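Proteasome assembly chaperone family protein (Pyrococcus furiosus, PDB 3VR0) acts as an archaeal proteasome activator (PbaB) and is a homologue of the proteasome assembly chaperones of the PAC2 family. Local coordinates at the interface of chains A and B. Coordinates in Å, arbitrary orientation; residue numbers count along the deposited sequence, not the author numbering. Chains: chain A/B, Putative uncharacterized protein.

Contact 1: the interface of chains A and B. Residues chain A 76, 80-82; chain B 158-159, 189.
A parallel beta bridge between A:Val81 and B:Val159 joins the two chains: the segment running from the 3-10 helix 78-80 into strand 82-84 of chain A lies along the end of strand 155-159 of chain B. B:Val159 is gripped through both its backbone polar atoms. Its N donates to A:Ser80 O at 2.8 Å. Its own O accepts from A:Val82 N, also 2.8 Å away. The two bonds flank A:Val81, whose side chain contributes little. A:Val82 carries the apolar contact. With chi1 at -55°, its CG1 methyl points away from its own carbonyl carbon and toward chain B, where it reaches B:Ala158 CB at 3.6 Å. The same methyl meets the tip of B:Ile189, CG1 to CD1 at 3.9 Å, the two side chains crossing at about a right angle. B:Ile189 presents this end through an extended outer torsion (chi2 170°). The other methyl, A:Val82 CG2, rests against B:Val159 O. A:Ile76 CD1 stands at the margin, 4.2 Å from B:Ile189 CD1. The bridge fixes the register of the two backbones, while the aliphatic groups of A:Val82, B:Ala158 and B:Ile189 pack beside it; together they probably help hold neighbouring subunits together in the deposited tetramer.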
loop_
_atom_site.group_PDB
_atom_site.type_symbol
_atom_site.label_atom_id
_atom_site.label_comp_id
_atom_site.label_asym_id
_atom_site.label_seq_id
_atom_site.Cartn_x
_atom_site.Cartn_y
_atom_site.Cartn_z
ATOM N N ILE A 76 0.205 -21.200 14.608
ATOM C CA ILE A 76 -0.054 -22.410 15.397
ATOM C C ILE A 76 0.346 -22.119 16.858
ATOM O O ILE A 76 1.476 -21.720 17.124
ATOM C CB ILE A 76 0.834 -23.601 14.922
ATOM C CG1 ILE A 76 0.725 -23.794 13.401
ATOM C CG2 ILE A 76 0.469 -24.904 15.729
ATOM C CD1 ILE A 76 -0.693 -24.053 12.927
ATOM N N SER A 80 -2.058 -27.837 18.647
ATOM C CA SER A 80 -2.717 -27.817 17.305
ATOM C C SER A 80 -3.849 -26.790 17.127
ATOM O O SER A 80 -4.744 -27.022 16.355
ATOM C CB SER A 80 -3.226 -29.258 16.956
ATOM O OG SER A 80 -2.136 -30.239 17.072
ATOM N N VAL A 81 -3.792 -25.653 17.826
ATOM C CA VAL A 81 -4.807 -24.621 17.763
ATOM C C VAL A 81 -4.298 -23.469 16.849
ATOM O O VAL A 81 -3.114 -23.075 16.882
ATOM C CB VAL A 81 -5.171 -24.083 19.211
ATOM C CG1 VAL A 81 -5.951 -22.708 19.177
ATOM C CG2 VAL A 81 -5.965 -25.128 19.992
ATOM N N VAL A 82 -5.184 -22.958 16.009
ATOM C CA VAL A 82 -4.814 -21.782 15.249
ATOM C C VAL A 82 -5.448 -20.544 15.863
ATOM O O VAL A 82 -6.534 -20.632 16.462
ATOM C CB VAL A 82 -5.246 -21.905 13.773
ATOM C CG1 VAL A 82 -4.666 -23.164 13.205
ATOM C CG2 VAL A 82 -6.726 -21.980 13.678
ATOM N N ALA B 158 -5.129 -28.766 12.135
ATOM C CA ALA B 158 -5.088 -27.793 13.220
ATOM C C ALA B 158 -6.502 -27.296 13.368
ATOM O O ALA B 158 -7.254 -27.364 12.412
ATOM C CB ALA B 158 -4.052 -26.666 12.961
ATOM N N VAL B 159 -6.897 -26.884 14.575
ATOM C CA VAL B 159 -8.292 -26.528 14.832
ATOM C C VAL B 159 -8.393 -25.180 15.485
ATOM O O VAL B 159 -7.394 -24.649 15.928
ATOM C CB VAL B 159 -8.979 -27.565 15.763
ATOM C CG1 VAL B 159 -9.298 -28.912 14.994
ATOM C CG2 VAL B 159 -8.062 -27.853 17.009
ATOM N N ILE B 189 -0.300 -20.342 8.863
ATOM C CA ILE B 189 -1.094 -20.655 7.696
ATOM C C ILE B 189 -1.531 -19.295 7.124
ATOM O O ILE B 189 -2.166 -18.501 7.811
ATOM C CB ILE B 189 -2.324 -21.492 8.040
ATOM C CG1 ILE B 189 -1.940 -22.660 8.992
ATOM C CG2 ILE B 189 -3.032 -21.964 6.728
ATOM C CD1 ILE B 189 -3.152 -23.407 9.569
#

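Contact 2: the interface of chains A and B. Residues chain A 67-70, 72; chain B 116-117, 120.
The loop A:Ser67 to A:His72 follows strand 60-66 and lies against the first turn of B helix 116-130, with A:Pro68 and A:His69 in a turn (psi 2° and -8°) before A:Phe70 becomes extended. A:Pro68 faces B:Phe120: its CA sits over one face of the phenyl ring, displaced toward the rim and 3.6 Å from the centroid, in a CH-pi contact. The proline CB touches the root of the same side chain, 3.6 Å from B:Phe120 CB. A:Pro68 also lies alongside B:Tyr117, both pointing the same way, with proline CG 3.9 Å from tyrosine CE1. It packs into the angle between two aromatic side chains about one helical turn apart. The imidazole of A:His69 adds a looser contact, B:Tyr117 CD1 lying 4.0 Å above one of its faces near the rim. The turn beneath is braced within chain A, where A:His69 N donates to the A:Ser67 hydroxyl OG at 3.0 Å. A polar contact joins A:His72 ND1 and B:Ser116 OG, a nearly straight hydrogen bond of 2.7 Å in which donor and acceptor cannot be told apart from the coordinates. The hydroxyl meets the imidazole at its edge, in the ring plane; A:His72 CG stands between its backbone N and carbonyl carbon (chi1 50°), which turns the ring toward the serine. Two backbone carbonyl oxygens, A:Pro68 O and A:Phe70 O, face the B:Phe120 ring carbons CD2 and CE2 respectively, each at 3.4 Å. The site sits where the loop between strands 60-66 and 73-76 of chain A meets the N-terminal end of helix 116-130 of chain B.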
loop_
_atom_site.group_PDB
_atom_site.type_symbol
_atom_site.label_atom_id
_atom_site.label_comp_id
_atom_site.label_asym_id
_atom_site.label_seq_id
_atom_site.Cartn_x
_atom_site.Cartn_y
_atom_site.Cartn_z
ATOM N N SER A 67 -5.707 -6.920 14.625
ATOM C CA SER A 67 -5.669 -5.890 13.633
ATOM C C SER A 67 -5.650 -6.466 12.230
ATOM O O SER A 67 -4.847 -7.363 11.935
ATOM C CB SER A 67 -4.395 -5.017 13.788
ATOM O OG SER A 67 -4.423 -3.983 12.835
ATOM N N PRO A 68 -6.454 -5.871 11.327
ATOM C CA PRO A 68 -6.418 -6.321 9.923
ATOM C C PRO A 68 -5.185 -5.716 9.207
ATOM O O PRO A 68 -4.968 -5.967 7.995
ATOM C CB PRO A 68 -7.739 -5.793 9.349
ATOM C CG PRO A 68 -8.067 -4.530 10.233
ATOM C CD PRO A 68 -7.551 -4.943 11.619
ATOM N N HIS A 69 -4.360 -4.950 9.949
ATOM C CA HIS A 69 -3.105 -4.466 9.405
ATOM C C HIS A 69 -1.950 -5.406 9.752
ATOM O O HIS A 69 -0.802 -5.215 9.284
ATOM C CB HIS A 69 -2.792 -3.048 9.912
ATOM C CG HIS A 69 -3.705 -2.005 9.342
ATOM N ND1 HIS A 69 -3.448 -1.384 8.143
ATOM C CD2 HIS A 69 -4.910 -1.544 9.752
ATOM C CE1 HIS A 69 -4.424 -0.539 7.864
ATOM N NE2 HIS A 69 -5.324 -0.612 8.826
ATOM N N PHE A 70 -2.209 -6.387 10.596
ATOM C CA PHE A 70 -1.194 -7.392 10.856
ATOM C C PHE A 70 -1.133 -8.318 9.637
ATOM O O PHE A 70 -2.077 -8.368 8.852
ATOM C CB PHE A 70 -1.526 -8.227 12.102
ATOM C CG PHE A 70 -1.409 -7.467 13.420
ATOM C CD1 PHE A 70 -0.571 -6.333 13.549
ATOM C CD2 PHE A 70 -2.059 -7.967 14.570
ATOM C CE1 PHE A 70 -0.443 -5.668 14.801
ATOM C CE2 PHE A 70 -1.924 -7.335 15.826
ATOM C CZ PHE A 70 -1.131 -6.166 15.932
ATOM N N HIS A 72 -1.412 -11.341 7.124
ATOM C CA HIS A 72 -2.639 -12.089 6.877
ATOM C C HIS A 72 -2.464 -13.589 7.065
ATOM O O HIS A 72 -2.600 -14.389 6.112
ATOM C CB HIS A 72 -3.220 -11.791 5.474
ATOM C CG HIS A 72 -2.225 -11.920 4.365
ATOM N ND1 HIS A 72 -1.292 -10.946 4.078
ATOM C CD2 HIS A 72 -2.006 -12.921 3.478
ATOM C CE1 HIS A 72 -0.539 -11.345 3.067
ATOM N NE2 HIS A 72 -0.958 -12.536 2.681
ATOM N N SER B 116 -2.404 -6.877 3.088
ATOM C CA SER B 116 -2.949 -7.709 4.153
ATOM C C SER B 116 -4.336 -7.306 4.502
ATOM O O SER B 116 -5.195 -8.168 4.730
ATOM C CB SER B 116 -2.038 -7.727 5.383
ATOM O OG SER B 116 -0.840 -8.469 5.058
ATOM N N TYR B 117 -4.577 -6.005 4.563
ATOM C CA TYR B 117 -5.915 -5.512 4.843
ATOM C C TYR B 117 -6.990 -6.194 3.910
ATOM O O TYR B 117 -8.070 -6.599 4.355
ATOM C CB TYR B 117 -5.944 -3.974 4.672
ATOM C CG TYR B 117 -7.257 -3.414 5.105
ATOM C CD1 TYR B 117 -7.480 -3.109 6.456
ATOM C CD2 TYR B 117 -8.301 -3.203 4.181
ATOM C CE1 TYR B 117 -8.721 -2.625 6.898
ATOM C CE2 TYR B 117 -9.555 -2.719 4.608
ATOM C CZ TYR B 117 -9.752 -2.422 5.965
ATOM O OH TYR B 117 -10.972 -1.946 6.442
ATOM N N PHE B 120 -8.134 -9.643 4.965
ATOM C CA PHE B 120 -9.056 -9.567 6.081
ATOM C C PHE B 120 -10.424 -9.172 5.578
ATOM O O PHE B 120 -11.428 -9.704 6.001
ATOM C CB PHE B 120 -8.546 -8.584 7.169
ATOM C CG PHE B 120 -7.494 -9.211 8.080
ATOM C CD1 PHE B 120 -7.882 -9.909 9.245
ATOM C CD2 PHE B 120 -6.144 -9.113 7.772
ATOM C CE1 PHE B 120 -6.940 -10.533 10.078
ATOM C CE2 PHE B 120 -5.192 -9.718 8.596
ATOM C CZ PHE B 120 -5.593 -10.454 9.748
#

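Contact 1 and contact 2 belong to one interface, the centres of their C-alpha atoms about 18 Å apart. They have no residue in common, but strand 73-76 of chain A connects them: the loop of contact 2 leads into it, and A:Ile76 at its end belongs to contact 1. On chain B the surfaces come from separate elements, helix 116-130 against strands 155-159 and 188-190. Backbone pairing at one place and aromatic packing at the other should limit rotation between the subunits. The two chains meet without exact two-fold symmetry, and the structure alone does not show whether this interface forms in the working activator.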